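Putative phytoene/squalene synthase YisP (Bacillus subtilis subsp. subtilis, PDB 3WE9) hydrolyses farnesyl diphosphate to farnesol and diphosphate, and is involved in biofilm formation. Local coordinates at residues Q183-T188 against F201-E206. Sequence-based numbering, arbitrary orientation.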
loop_
_atom_site.group_PDB
_atom_site.type_symbol
_atom_site.label_atom_id
_atom_site.label_comp_id
_atom_site.label_asym_id
_atom_site.label_seq_id
_atom_site.Cartn_x
_atom_site.Cartn_y
_atom_site.Cartn_z
ATOM N N GLN A 183 -6.227 -24.346 6.320
ATOM C CA GLN A 183 -6.164 -25.766 6.663
ATOM C C GLN A 183 -5.258 -26.049 7.852
ATOM O O GLN A 183 -5.529 -26.945 8.644
ATOM C CB GLN A 183 -5.693 -26.582 5.452
ATOM C CG GLN A 183 -5.684 -28.094 5.690
ATOM C CD GLN A 183 -5.320 -28.890 4.441
ATOM O OE1 GLN A 183 -4.247 -28.709 3.863
ATOM N NE2 GLN A 183 -6.219 -29.775 4.023
ATOM N N GLN A 184 -4.177 -25.283 7.957
ATOM C CA GLN A 184 -3.216 -25.408 9.047
ATOM C C GLN A 184 -3.904 -25.271 10.400
ATOM O O GLN A 184 -3.594 -25.995 11.345
ATOM C CB GLN A 184 -2.173 -24.284 8.964
ATOM C CG GLN A 184 -0.922 -24.554 8.161
ATOM C CD GLN A 184 -0.129 -23.282 7.887
ATOM O OE1 GLN A 184 -0.061 -22.376 8.723
ATOM N NE2 GLN A 184 0.476 -23.212 6.712
ATOM N N PHE A 185 -4.825 -24.313 10.479
ATOM C CA PHE A 185 -5.522 -24.003 11.718
ATOM C C PHE A 185 -6.958 -24.511 11.837
ATOM O O PHE A 185 -7.620 -24.257 12.839
ATOM C CB PHE A 185 -5.471 -22.483 11.934
ATOM C CG PHE A 185 -4.073 -21.923 11.896
ATOM C CD1 PHE A 185 -3.116 -22.344 12.823
ATOM C CD2 PHE A 185 -3.697 -21.018 10.906
ATOM C CE1 PHE A 185 -1.798 -21.872 12.759
ATOM C CE2 PHE A 185 -2.384 -20.538 10.829
ATOM C CZ PHE A 185 -1.431 -20.969 11.760
ATOM N N GLY A 186 -7.434 -25.225 10.823
ATOM C CA GLY A 186 -8.785 -25.758 10.870
ATOM C C GLY A 186 -9.905 -24.771 10.578
ATOM O O GLY A 186 -11.030 -24.962 11.042
ATOM N N TYR A 187 -9.610 -23.714 9.823
ATOM C CA TYR A 187 -10.629 -22.734 9.467
ATOM C C TYR A 187 -11.260 -23.244 8.178
ATOM O O TYR A 187 -10.580 -23.400 7.161
ATOM C CB TYR A 187 -10.007 -21.348 9.246
ATOM C CG TYR A 187 -11.037 -20.241 9.136
ATOM C CD1 TYR A 187 -11.951 -20.010 10.167
ATOM C CD2 TYR A 187 -11.105 -19.430 8.002
ATOM C CE1 TYR A 187 -12.908 -19.000 10.068
ATOM C CE2 TYR A 187 -12.060 -18.417 7.894
ATOM C CZ TYR A 187 -12.960 -18.213 8.933
ATOM O OH TYR A 187 -13.918 -17.226 8.829
ATOM N N THR A 188 -12.565 -23.485 8.215
ATOM C CA THR A 188 -13.272 -24.042 7.063
ATOM C C THR A 188 -13.821 -23.071 6.027
ATOM O O THR A 188 -14.037 -21.900 6.311
ATOM C CB THR A 188 -14.449 -24.898 7.549
ATOM O OG1 THR A 188 -15.417 -24.045 8.178
ATOM C CG2 THR A 188 -13.969 -25.920 8.563
ATOM N N PHE A 201 -9.833 -18.652 12.811
ATOM C CA PHE A 201 -9.686 -17.494 11.943
ATOM C C PHE A 201 -8.607 -16.532 12.416
ATOM O O PHE A 201 -7.798 -16.058 11.613
ATOM C CB PHE A 201 -10.988 -16.703 11.808
ATOM C CG PHE A 201 -10.815 -15.421 11.035
ATOM C CD1 PHE A 201 -10.462 -15.455 9.686
ATOM C CD2 PHE A 201 -10.925 -14.186 11.666
ATOM C CE1 PHE A 201 -10.218 -14.275 8.975
ATOM C CE2 PHE A 201 -10.684 -13.001 10.968
ATOM C CZ PHE A 201 -10.327 -13.045 9.617
ATOM N N THR A 202 -8.591 -16.230 13.712
ATOM C CA THR A 202 -7.596 -15.300 14.228
ATOM C C THR A 202 -6.185 -15.861 14.059
ATOM O O THR A 202 -5.242 -15.108 13.817
ATOM C CB THR A 202 -7.868 -14.930 15.713
ATOM O OG1 THR A 202 -7.899 -16.115 16.515
ATOM C CG2 THR A 202 -9.202 -14.199 15.836
ATOM N N MET A 203 -6.037 -17.178 14.184
ATOM C CA MET A 203 -4.730 -17.802 13.986
ATOM C C MET A 203 -4.307 -17.658 12.524
ATOM O O MET A 203 -3.140 -17.411 12.228
ATOM C CB MET A 203 -4.773 -19.283 14.368
ATOM C CG MET A 203 -4.821 -19.501 15.869
ATOM S SD MET A 203 -4.903 -21.242 16.282
ATOM C CE MET A 203 -3.152 -21.665 16.297
ATOM N N THR A 204 -5.271 -17.811 11.619
ATOM C CA THR A 204 -5.026 -17.675 10.188
ATOM C C THR A 204 -4.617 -16.232 9.897
ATOM O O THR A 204 -3.621 -15.972 9.218
ATOM C CB THR A 204 -6.300 -18.007 9.378
ATOM O OG1 THR A 204 -6.644 -19.386 9.579
ATOM C CG2 THR A 204 -6.078 -17.739 7.877
ATOM N N TRP A 205 -5.388 -15.295 10.436
ATOM C CA TRP A 205 -5.130 -13.875 10.242
ATOM C C TRP A 205 -3.768 -13.471 10.807
ATOM O O TRP A 205 -3.007 -12.772 10.149
ATOM C CB TRP A 205 -6.235 -13.057 10.921
ATOM C CG TRP A 205 -6.219 -11.601 10.601
ATOM C CD1 TRP A 205 -6.936 -10.967 9.624
ATOM C CD2 TRP A 205 -5.482 -10.579 11.287
ATOM N NE1 TRP A 205 -6.698 -9.612 9.663
ATOM C CE2 TRP A 205 -5.809 -9.346 10.670
ATOM C CE3 TRP A 205 -4.581 -10.585 12.358
ATOM C CZ2 TRP A 205 -5.266 -8.125 11.099
ATOM C CZ3 TRP A 205 -4.037 -9.364 12.787
ATOM C CH2 TRP A 205 -4.384 -8.155 12.154
ATOM N N GLU A 206 -3.468 -13.909 12.028
ATOM C CA GLU A 206 -2.198 -13.571 12.662
ATOM C C GLU A 206 -1.000 -14.192 11.936
ATOM O O GLU A 206 0.086 -13.616 11.903
ATOM C CB GLU A 206 -2.208 -13.998 14.136
ATOM C CG GLU A 206 -3.149 -13.174 15.036
ATOM C CD GLU A 206 -2.736 -11.706 15.162
ATOM O OE1 GLU A 206 -1.607 -11.363 14.755
ATOM O OE2 GLU A 206 -3.538 -10.890 15.677
#
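Phe-185 and Tyr-187, where helix 179-185 gives way to a loop, face helix 199-221, with the CA atoms of Tyr-187 and Phe-201 5.9 Å apart and those of Phe-185 and Thr-204 6.5 Å. No hydrogen bond crosses between the segments. Met-203 puts its CB over one face of the Phe-185 ring, 3.9 Å from the centroid, a CH-pi contact. Its chain bends at chi3 (86°), and CE comes to 3.5 Å from Phe-185 CD1. The sulfur lies obliquely to the ring, a Met-aromatic contact. The opposite face of Phe-185 takes CB of Gln-184. At the ring edge, CD2 of Phe-185 is 3.6 Å from Thr-204 OG1. That hydroxyl is hydrogen-bonded to the carbonyl oxygen of Ala-200 in its own helix.

With CG anti to the backbone N (chi1 -169°), the Tyr-187 ring reaches out alongside Phe-201, the two side chains running in the same direction. CB of Phe-201 lies over one face of the tyrosine ring, toward the rim, 3.5 Å from Tyr-187 CE1. The two rings meet obliquely, with planes at 46° and centroids 5.3 Å apart. The tyrosine hydroxyl is hydrogen-bonded to the carbonyl oxygen of Thr-196, in the short link between helices 189-194 and 199-221. An alanine at Tyr-187 would probably open a gap over CB and CD1 of Phe-201 and leave the Thr-196 carbonyl without this partner. Phe-256 also packs on both Tyr-187 and Phe-201.

Gly-186, with positive phi, is the C-prime residue of a Schellman motif: Tyr-187 N pairs with Met-182 O, and Gly-186 N weakly with Gln-183 O. The whole is a Schellman-terminated helix end packed through aromatic side chains on a second helix, at the periphery of the all-helical squalene/phytoene synthase fold.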